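Local structure of 3-methyladenine dna-glycosylase (Archaeoglobus fulgidus, 2JHN) at residues A[19-27]-A[133-144]; A[30-38]-A[46-54]. The protein is an archaeal DNA glycosylase of the AlkA kind that joins a TATA-box binding protein-like domain to a helical HhH-GPD domain. The protein carries 1 engineered substitution. One frame throughout, in Å; residues are numbered along the deposited sequence. Where two conformers were deposited one is given.

Interaction 1: residues A[19-27]-A[133-144]; sequences FVLPELPTP and FVVAEKLAAKIV. With NA (sodium ion), chain F; MBO (mercuribenzoic acid), chain C.
The sodium-binding loop 19-27 of the TATA-box binding protein-like domain lies along helix 133-147 of the HhH-GPD domain. At one end Val20 sets CG2 against the edge of the Phe133 ring, 3.6 Å from CD2 and near the ring plane, while its CG1 meets Val134 CG2. Next along the helix, Leu21 crosses the aliphatic stem of Lys138 at about a right angle, CD1 3.8 Å from Lys138 CG. Leu24, its CG anti to the backbone N (chi1 -161°), brings CD2 tightly onto Ala141 CB at 3.5 Å.

Glu137 OE2 accepts from two waters, which in turn accept from Val20 N and Leu21 N; Glu137 chi1 (-67°) sets CG over one face of the Phe133 ring. A third water donates to both Pro25 O and Ala141 O, and Pro25 O also takes a CA-H...O contact from Ala141 CA (3.4 Å).

Sodium is held by Leu21 O (2.5 Å), Leu24 O (2.2 Å), Thr26 OG1 (2.8 Å), a water and Asp28 O. Thr26 CG2 packs against Glu137 O. Pro27, after a cis peptide bond, rests CB on Val144. Lys124 NZ of helix 118-127 hydrogen-bonds Thr26 O, Tyr159 of strand 156-159 touches Pro25 and Val144, and Arg286 of helix 274-287 borders Val20 and Phe133.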
loop_
_atom_site.group_PDB
_atom_site.type_symbol
_atom_site.label_atom_id
_atom_site.label_comp_id
_atom_site.label_asym_id
_atom_site.label_seq_id
_atom_site.Cartn_x
_atom_site.Cartn_y
_atom_site.Cartn_z
ATOM N N PHE A 19 -7.041 -3.094 4.791
ATOM C CA PHE A 19 -7.185 -4.082 3.732
ATOM C C PHE A 19 -8.643 -4.175 3.284
ATOM O O PHE A 19 -9.557 -4.317 4.099
ATOM C CB PHE A 19 -6.673 -5.456 4.183
ATOM C CG PHE A 19 -5.177 -5.502 4.423
ATOM C CD1 PHE A 19 -4.281 -5.492 3.337
ATOM C CD2 PHE A 19 -4.666 -5.540 5.701
ATOM C CE1 PHE A 19 -2.899 -5.540 3.538
ATOM C CE2 PHE A 19 -3.260 -5.577 5.921
ATOM C CZ PHE A 19 -2.387 -5.583 4.836
ATOM N N VAL A 20 -8.846 -4.106 1.977
ATOM C CA VAL A 20 -10.185 -3.955 1.432
ATOM C C VAL A 20 -10.909 -5.305 1.289
ATOM O O VAL A 20 -12.115 -5.402 1.529
ATOM C CB VAL A 20 -10.106 -3.069 0.152
ATOM C CG1 VAL A 20 -10.789 -3.696 -1.057
ATOM C CG2 VAL A 20 -10.584 -1.648 0.471
ATOM N N LEU A 21 -10.156 -6.344 0.951
ATOM C CA LEU A 21 -10.696 -7.698 0.819
ATOM C C LEU A 21 -9.791 -8.676 1.566
ATOM O O LEU A 21 -9.018 -9.414 0.945
ATOM C CB LEU A 21 -10.794 -8.092 -0.660
ATOM C CG LEU A 21 -11.909 -7.458 -1.484
ATOM C CD1 LEU A 21 -11.579 -7.618 -2.957
ATOM C CD2 LEU A 21 -13.255 -8.097 -1.151
ATOM N N PRO A 22 -9.890 -8.684 2.911
ATOM C CA PRO A 22 -8.930 -9.380 3.769
ATOM C C PRO A 22 -8.847 -10.898 3.522
ATOM O O PRO A 22 -7.760 -11.466 3.594
ATOM C CB PRO A 22 -9.417 -9.051 5.192
ATOM C CG PRO A 22 -10.836 -8.687 5.046
ATOM C CD PRO A 22 -10.955 -8.030 3.699
ATOM N N GLU A 23 -9.976 -11.531 3.208
ATOM C CA GLU A 23 -10.041 -12.988 3.042
ATOM C C GLU A 23 -9.356 -13.487 1.757
ATOM O O GLU A 23 -8.768 -14.576 1.711
ATOM C CB GLU A 23 -11.505 -13.469 3.122
ATOM C CG GLU A 23 -12.495 -12.831 2.106
ATOM C CD GLU A 23 -12.770 -11.329 2.321
ATOM O OE1 GLU A 23 -12.740 -10.852 3.476
ATOM O OE2 GLU A 23 -13.027 -10.626 1.328
ATOM N N LEU A 24 -9.445 -12.680 0.718
ATOM C CA LEU A 24 -8.933 -13.031 -0.581
ATOM C C LEU A 24 -7.427 -12.759 -0.658
ATOM O O LEU A 24 -6.985 -11.715 -0.196
ATOM C CB LEU A 24 -9.677 -12.186 -1.594
ATOM C CG LEU A 24 -9.690 -12.618 -3.054
ATOM C CD1 LEU A 24 -10.496 -13.911 -3.223
ATOM C CD2 LEU A 24 -10.305 -11.478 -3.836
ATOM N N PRO A 25 -6.628 -13.708 -1.197
ATOM C CA PRO A 25 -5.172 -13.481 -1.310
ATOM C C PRO A 25 -4.821 -12.434 -2.354
ATOM O O PRO A 25 -4.845 -12.711 -3.559
ATOM C CB PRO A 25 -4.617 -14.866 -1.694
ATOM C CG PRO A 25 -5.776 -15.852 -1.348
ATOM C CD PRO A 25 -6.995 -15.065 -1.661
ATOM N N THR A 26 -4.515 -11.218 -1.890
ATOM C CA THR A 26 -4.346 -10.097 -2.803
ATOM C C THR A 26 -2.915 -9.466 -2.955
ATOM O O THR A 26 -2.819 -8.398 -3.526
ATOM C CB THR A 26 -5.335 -8.947 -2.426
ATOM O OG1 THR A 26 -5.173 -8.631 -1.039
ATOM C CG2 THR A 26 -6.821 -9.313 -2.692
ATOM N N PRO A 27 -1.818 -10.134 -2.527
ATOM C CA PRO A 27 -1.629 -11.494 -2.009
ATOM C C PRO A 27 -1.906 -11.648 -0.511
ATOM O O PRO A 27 -1.949 -12.792 -0.022
ATOM C CB PRO A 27 -0.152 -11.766 -2.286
ATOM C CG PRO A 27 0.474 -10.396 -2.110
ATOM C CD PRO A 27 -0.523 -9.424 -2.639
ATOM N N PHE A 133 -11.045 0.601 -6.464
ATOM C CA PHE A 133 -10.055 -0.167 -5.714
ATOM C C PHE A 133 -10.499 -1.624 -5.459
ATOM O O PHE A 133 -9.707 -2.548 -5.626
ATOM C CB PHE A 133 -9.676 0.561 -4.406
ATOM C CG PHE A 133 -8.496 -0.043 -3.690
ATOM C CD1 PHE A 133 -7.234 -0.087 -4.292
ATOM C CD2 PHE A 133 -8.642 -0.567 -2.405
ATOM C CE1 PHE A 133 -6.142 -0.642 -3.617
ATOM C CE2 PHE A 133 -7.552 -1.135 -1.730
ATOM C CZ PHE A 133 -6.309 -1.171 -2.335
ATOM N N VAL A 134 -11.756 -1.831 -5.073
ATOM C CA VAL A 134 -12.289 -3.190 -4.875
ATOM C C VAL A 134 -12.160 -4.070 -6.138
ATOM O O VAL A 134 -11.735 -5.227 -6.043
ATOM C CB VAL A 134 -13.774 -3.195 -4.382
ATOM C CG1 VAL A 134 -14.384 -4.604 -4.486
ATOM C CG2 VAL A 134 -13.872 -2.698 -2.951
ATOM N N VAL A 135 -12.542 -3.537 -7.301
ATOM C CA VAL A 135 -12.376 -4.266 -8.592
ATOM C C VAL A 135 -10.879 -4.548 -8.886
ATOM O O VAL A 135 -10.513 -5.637 -9.359
ATOM C CB VAL A 135 -13.065 -3.514 -9.794
ATOM C CG1 VAL A 135 -12.629 -4.076 -11.146
ATOM C CG2 VAL A 135 -14.601 -3.563 -9.676
ATOM N N ALA A 136 -10.024 -3.571 -8.581
ATOM C CA ALA A 136 -8.572 -3.698 -8.766
ATOM C C ALA A 136 -7.999 -4.827 -7.921
ATOM O O ALA A 136 -7.179 -5.601 -8.392
ATOM C CB ALA A 136 -7.864 -2.381 -8.431
ATOM N N GLU A 137 -8.433 -4.905 -6.666
ATOM C CA GLU A 137 -7.972 -5.941 -5.745
ATOM C C GLU A 137 -8.406 -7.364 -6.157
ATOM O O GLU A 137 -7.663 -8.331 -5.970
ATOM C CB GLU A 137 -8.422 -5.603 -4.326
ATOM C CG GLU A 137 -7.730 -4.344 -3.763
ATOM C CD GLU A 137 -6.286 -4.607 -3.342
ATOM O OE1 GLU A 137 -5.382 -4.522 -4.211
ATOM O OE2 GLU A 137 -6.061 -4.896 -2.137
ATOM N N LYS A 138 -9.613 -7.486 -6.715
ATOM C CA LYS A 138 -10.053 -8.778 -7.260
ATOM C C LYS A 138 -9.189 -9.194 -8.443
ATOM O O LYS A 138 -8.859 -10.372 -8.581
ATOM C CB LYS A 138 -11.534 -8.736 -7.665
ATOM C CG LYS A 138 -12.453 -8.684 -6.472
ATOM C CD LYS A 138 -13.910 -8.700 -6.898
ATOM C CE LYS A 138 -14.787 -8.469 -5.685
ATOM N NZ LYS A 138 -16.189 -8.900 -5.957
ATOM N N LEU A 139 -8.814 -8.228 -9.284
ATOM C CA LEU A 139 -7.901 -8.489 -10.395
ATOM C C LEU A 139 -6.535 -8.939 -9.872
ATOM O O LEU A 139 -5.967 -9.914 -10.379
ATOM C CB LEU A 139 -7.775 -7.276 -11.313
ATOM C CG LEU A 139 -8.923 -7.131 -12.313
ATOM C CD1 LEU A 139 -8.957 -5.756 -12.954
ATOM C CD2 LEU A 139 -8.824 -8.219 -13.393
ATOM N N ALA A 140 -6.028 -8.257 -8.830
ATOM C CA ALA A 140 -4.776 -8.662 -8.183
ATOM C C ALA A 140 -4.843 -10.114 -7.696
ATOM O O ALA A 140 -3.891 -10.880 -7.893
ATOM C CB ALA A 140 -4.435 -7.731 -7.000
ATOM N N ALA A 141 -5.951 -10.464 -7.039
ATOM C CA ALA A 141 -6.152 -11.828 -6.540
ATOM C C ALA A 141 -6.137 -12.884 -7.669
ATOM O O ALA A 141 -5.587 -13.962 -7.485
ATOM C CB ALA A 141 -7.405 -11.919 -5.692
ATOM N N LYS A 142 -6.688 -12.552 -8.833
ATOM C CA LYS A 142 -6.657 -13.456 -9.993
ATOM C C LYS A 142 -5.211 -13.694 -10.422
ATOM O O LYS A 142 -4.770 -14.829 -10.612
ATOM C CB LYS A 142 -7.449 -12.862 -11.158
ATOM C CG LYS A 142 -8.934 -12.654 -10.900
ATOM C CD LYS A 142 -9.712 -13.780 -11.557
ATOM C CE LYS A 142 -11.197 -13.564 -11.432
ATOM N NZ LYS A 142 -11.855 -14.896 -11.334
ATOM N N ILE A 143 -4.456 -12.612 -10.523
ATOM C CA ILE A 143 -3.067 -12.698 -10.965
ATOM C C ILE A 143 -2.167 -13.423 -9.949
ATOM O O ILE A 143 -1.246 -14.168 -10.321
ATOM C CB ILE A 143 -2.562 -11.281 -11.311
ATOM C CG1 ILE A 143 -3.325 -10.744 -12.533
ATOM C CG2 ILE A 143 -1.067 -11.281 -11.564
ATOM C CD1 ILE A 143 -2.962 -11.435 -13.801
ATOM N N VAL A 144 -2.414 -13.184 -8.657
ATOM C CA VAL A 144 -1.672 -13.846 -7.592
ATOM C C VAL A 144 -1.979 -15.350 -7.622
ATOM O O VAL A 144 -1.090 -16.174 -7.449
ATOM C CB VAL A 144 -2.064 -13.237 -6.214
ATOM C CG1 VAL A 144 -1.566 -14.089 -5.019
ATOM C CG2 VAL A 144 -1.518 -11.830 -6.157
HETATM NA NA NA F . -6.520 -9.931 1.061
HETATM HG HG MBO C . -6.218 -15.647 -13.342
HETATM C CE1 MBO C . -7.544 -16.966 -12.045
HETATM C CE2 MBO C . -8.828 -17.264 -12.481
HETATM C CE3 MBO C . -9.623 -18.072 -11.681
HETATM C CE4 MBO C . -9.136 -18.553 -10.468
HETATM C CE5 MBO C . -7.842 -18.252 -10.046
HETATM C CE6 MBO C . -7.034 -17.450 -10.843
HETATM C CZ MBO C . -10.011 -19.413 -9.610
HETATM O OZ1 MBO C . -9.527 -19.948 -8.600
HETATM O OZ2 MBO C . -11.208 -19.554 -9.919
HETATM O O HOH W 1 -6.330 -3.666 0.346
HETATM O O HOH W 2 -7.527 -6.408 0.046
HETATM O O HOH W 3 -5.388 -15.024 -4.840
HETATM O O HOH W 4 -6.165 -8.012 1.844
#

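Interaction 2: residues A[30-38]-A[46-54]; sequences VESGVWRRA and VAVMAYPES
Four backbone hydrogen bonds join Trp35 to Ala50 and Arg37 to Val48, each pair exchanging two: Trp35 N to Ala50 O (3.1 Å) and Ala50 N to Trp35 O (2.9 Å), then Arg37 N to Val48 O and Val48 N to Arg37 O (both 3.1 Å). Between and beyond them, Arg36 with Met49 and Ala38 with Ala47 are non-hydrogen-bonded pairs, where CA-H...O contacts run from Met49 CA to Trp35 O and from Ala38 CA to Val46 O.

Apolar contacts divide between the two faces. Trp35, CG anti to the backbone N (chi1 170°), turns the edge of its six-membered ring to the neighbouring strand: CZ3 is 4.1 Å from Val48 CG1, and CE3 approaches Ala50 CB. On the other face Arg36 CB touches Met49 CB at 3.8 Å. Val34 CG2 lies alongside Tyr51 CB.

The strands form an antiparallel beta hairpin, 34-41 with 44-54, central in the five-stranded sheet of the TATA-box binding protein-like domain; a type I' turn from Glu31 to Val34 leads in from edge strand 29-31.

Among polar and charged groups, Arg36 NH1 forms a salt bridge with Glu31 OE1 (3.0 Å), meeting it from above the carboxylate plane; Arg36 NE hydrogen-bonds Lys157 O. Arg37, in the conformer given, pairs with Glu120 in a salt bridge, and Tyr51 OH hydrogen-bonds Glu61 OE2.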
loop_
_atom_site.group_PDB
_atom_site.type_symbol
_atom_site.label_atom_id
_atom_site.label_comp_id
_atom_site.label_asym_id
_atom_site.label_seq_id
_atom_site.Cartn_x
_atom_site.Cartn_y
_atom_site.Cartn_z
ATOM N N VAL A 30 -5.804 -11.886 5.634
ATOM C CA VAL A 30 -6.008 -11.574 7.037
ATOM C C VAL A 30 -7.188 -12.435 7.506
ATOM O O VAL A 30 -8.301 -12.337 6.980
ATOM C CB VAL A 30 -6.282 -10.080 7.254
ATOM C CG1 VAL A 30 -6.467 -9.808 8.745
ATOM C CG2 VAL A 30 -5.110 -9.236 6.696
ATOM N N GLU A 31 -6.910 -13.319 8.448
ATOM C CA GLU A 31 -7.930 -14.269 8.935
ATOM C C GLU A 31 -7.831 -14.271 10.437
ATOM O O GLU A 31 -6.772 -14.537 10.979
ATOM C CB GLU A 31 -7.687 -15.671 8.390
ATOM C CG GLU A 31 -8.051 -15.867 6.900
ATOM C CD GLU A 31 -7.733 -17.281 6.359
ATOM O OE1 GLU A 31 -7.094 -18.108 7.059
ATOM O OE2 GLU A 31 -8.127 -17.554 5.208
ATOM N N SER A 32 -8.942 -13.937 11.096
ATOM C CA SER A 32 -9.012 -13.806 12.562
ATOM C C SER A 32 -7.893 -12.959 13.136
ATOM O O SER A 32 -7.230 -13.342 14.113
ATOM C CB SER A 32 -9.091 -15.174 13.250
ATOM O OG SER A 32 -10.247 -15.870 12.822
ATOM N N GLY A 33 -7.665 -11.807 12.503
ATOM C CA GLY A 33 -6.688 -10.838 12.989
ATOM C C GLY A 33 -5.233 -11.249 12.825
ATOM O O GLY A 33 -4.361 -10.645 13.428
ATOM N N VAL A 34 -4.981 -12.298 12.038
ATOM C CA VAL A 34 -3.624 -12.710 11.736
ATOM C C VAL A 34 -3.367 -12.427 10.261
ATOM O O VAL A 34 -4.077 -12.936 9.405
ATOM C CB VAL A 34 -3.376 -14.221 12.035
ATOM C CG1 VAL A 34 -1.987 -14.581 11.669
ATOM C CG2 VAL A 34 -3.645 -14.526 13.529
ATOM N N TRP A 35 -2.362 -11.595 9.996
ATOM C CA TRP A 35 -1.947 -11.223 8.645
ATOM C C TRP A 35 -0.898 -12.204 8.125
ATOM O O TRP A 35 0.008 -12.604 8.877
ATOM C CB TRP A 35 -1.343 -9.810 8.688
ATOM C CG TRP A 35 -0.652 -9.351 7.419
ATOM C CD1 TRP A 35 -1.209 -8.668 6.380
ATOM C CD2 TRP A 35 0.730 -9.532 7.086
ATOM N NE1 TRP A 35 -0.267 -8.430 5.410
ATOM C CE2 TRP A 35 0.932 -8.945 5.812
ATOM C CE3 TRP A 35 1.809 -10.167 7.721
ATOM C CZ2 TRP A 35 2.171 -8.932 5.176
ATOM C CZ3 TRP A 35 3.065 -10.167 7.073
ATOM C CH2 TRP A 35 3.233 -9.545 5.815
ATOM N N ARG A 36 -0.978 -12.565 6.842
ATOM C CA ARG A 36 0.085 -13.362 6.250
ATOM C C ARG A 36 0.253 -13.195 4.753
ATOM O O ARG A 36 -0.696 -12.843 4.036
ATOM C CB ARG A 36 -0.080 -14.872 6.565
ATOM C CG ARG A 36 -1.176 -15.554 5.806
ATOM C CD ARG A 36 -1.413 -16.986 6.388
ATOM N NE ARG A 36 -2.195 -17.758 5.436
ATOM C CZ ARG A 36 -3.521 -17.857 5.445
ATOM N NH1 ARG A 36 -4.249 -17.272 6.389
ATOM N NH2 ARG A 36 -4.124 -18.567 4.504
ATOM N N ARG A 37 1.476 -13.456 4.304
ATOM C CA ARG A 37 1.804 -13.551 2.878
ATOM C C ARG A 37 3.132 -14.243 2.684
ATOM O O ARG A 37 3.885 -14.449 3.639
ATOM C CB ARG A 37 1.811 -12.175 2.187
ATOM C CG ARG A 37 2.923 -11.247 2.560
ATOM C CD ARG A 37 2.722 -9.905 1.804
ATOM N NE ARG A 37 3.343 -9.894 0.474
ATOM C CZ ARG A 37 3.102 -8.974 -0.468
ATOM N NH1 ARG A 37 2.228 -7.984 -0.260
ATOM N NH2 ARG A 37 3.725 -9.050 -1.629
ATOM N N ALA A 38 3.406 -14.610 1.434
ATOM C CA ALA A 38 4.705 -15.138 1.066
ATOM C C ALA A 38 5.500 -13.925 0.594
ATOM O O ALA A 38 4.962 -13.039 -0.106
ATOM C CB ALA A 38 4.572 -16.161 -0.051
ATOM N N VAL A 46 9.382 -17.227 1.108
ATOM C CA VAL A 46 9.199 -17.656 2.487
ATOM C C VAL A 46 7.816 -17.255 3.009
ATOM O O VAL A 46 7.199 -16.287 2.517
ATOM C CB VAL A 46 10.330 -17.131 3.432
ATOM C CG1 VAL A 46 11.675 -17.723 3.025
ATOM C CG2 VAL A 46 10.399 -15.600 3.448
ATOM N N ALA A 47 7.337 -18.015 3.987
ATOM C CA ALA A 47 6.079 -17.733 4.670
ATOM C C ALA A 47 6.360 -16.758 5.821
ATOM O O ALA A 47 7.323 -16.934 6.584
ATOM C CB ALA A 47 5.459 -19.027 5.204
ATOM N N VAL A 48 5.550 -15.704 5.915
ATOM C CA VAL A 48 5.611 -14.777 7.051
ATOM C C VAL A 48 4.184 -14.534 7.530
ATOM O O VAL A 48 3.281 -14.369 6.715
ATOM C CB VAL A 48 6.284 -13.422 6.704
ATOM C CG1 VAL A 48 6.319 -12.501 7.939
ATOM C CG2 VAL A 48 7.721 -13.630 6.213
ATOM N N MET A 49 3.980 -14.535 8.854
ATOM C CA MET A 49 2.705 -14.117 9.423
ATOM C C MET A 49 2.978 -13.240 10.639
ATOM O O MET A 49 4.047 -13.316 11.250
ATOM C CB MET A 49 1.827 -15.322 9.793
ATOM C CG MET A 49 2.267 -16.025 11.038
ATOM S SD MET A 49 1.451 -17.611 11.242
ATOM C CE MET A 49 -0.151 -17.112 11.765
ATOM N N ALA A 50 2.018 -12.399 10.977
ATOM C CA ALA A 50 2.194 -11.473 12.094
ATOM C C ALA A 50 0.855 -11.170 12.741
ATOM O O ALA A 50 -0.175 -11.152 12.081
ATOM C CB ALA A 50 2.888 -10.183 11.644
ATOM N N TYR A 51 0.897 -10.924 14.051
ATOM C CA TYR A 51 -0.297 -10.696 14.850
ATOM C C TYR A 51 0.186 -10.157 16.199
ATOM O O TYR A 51 1.315 -10.440 16.611
ATOM C CB TYR A 51 -1.105 -11.999 15.029
ATOM C CG TYR A 51 -0.280 -13.128 15.623
ATOM C CD1 TYR A 51 -0.186 -13.289 17.010
ATOM C CD2 TYR A 51 0.399 -14.038 14.806
ATOM C CE1 TYR A 51 0.591 -14.320 17.570
ATOM C CE2 TYR A 51 1.172 -15.080 15.353
ATOM C CZ TYR A 51 1.249 -15.212 16.751
ATOM O OH TYR A 51 2.001 -16.213 17.334
ATOM N N PRO A 52 -0.649 -9.344 16.862
ATOM C CA PRO A 52 -0.293 -8.741 18.134
ATOM C C PRO A 52 -0.352 -9.736 19.308
ATOM O O PRO A 52 -1.255 -10.573 19.367
ATOM C CB PRO A 52 -1.355 -7.673 18.327
ATOM C CG PRO A 52 -2.517 -8.115 17.559
ATOM C CD PRO A 52 -1.983 -8.929 16.399
ATOM N N GLU A 53 0.600 -9.646 20.224
ATOM C CA GLU A 53 0.362 -10.305 21.509
ATOM C C GLU A 53 -0.041 -9.285 22.589
ATOM O O GLU A 53 -0.649 -9.648 23.610
ATOM C CB GLU A 53 1.503 -11.245 21.899
ATOM C CG GLU A 53 2.562 -10.646 22.737
ATOM C CD GLU A 53 3.691 -11.612 23.059
ATOM O OE1 GLU A 53 3.555 -12.860 22.945
ATOM O OE2 GLU A 53 4.760 -11.102 23.378
ATOM N N SER A 54 0.267 -8.011 22.329
ATOM C CA SER A 54 -0.178 -6.887 23.168
ATOM C C SER A 54 -0.214 -5.608 22.345
ATOM O O SER A 54 0.214 -5.603 21.183
ATOM C CB SER A 54 0.759 -6.690 24.365
ATOM O OG SER A 54 2.023 -6.158 23.983
#

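Interactions 1 and 2 adjoin, their centres about 17 Å apart, and the segments 30-38 and 46-54 of interaction 2 fall between the two segments of interaction 1 in sequence. Pro22 O and Val30 N, 2.9 Å apart, probably share a hydrogen bond that ties the loop to the edge strand. Phe19 CZ lies 3.6 Å from Trp35 NE1, and Pro27 CG packs 3.4 Å from Arg37 CZ in the conformer given. Asp28 connects them again: its backbone O completes the sodium site of 19-27 and its OD1 accepts from Trp35 NE1, whose side chain is about 8 Å from the sodium ion. Mercuribenzoic acid lies beside interaction 1, where Lys142 joins Arg146 and Cys178 in its pocket.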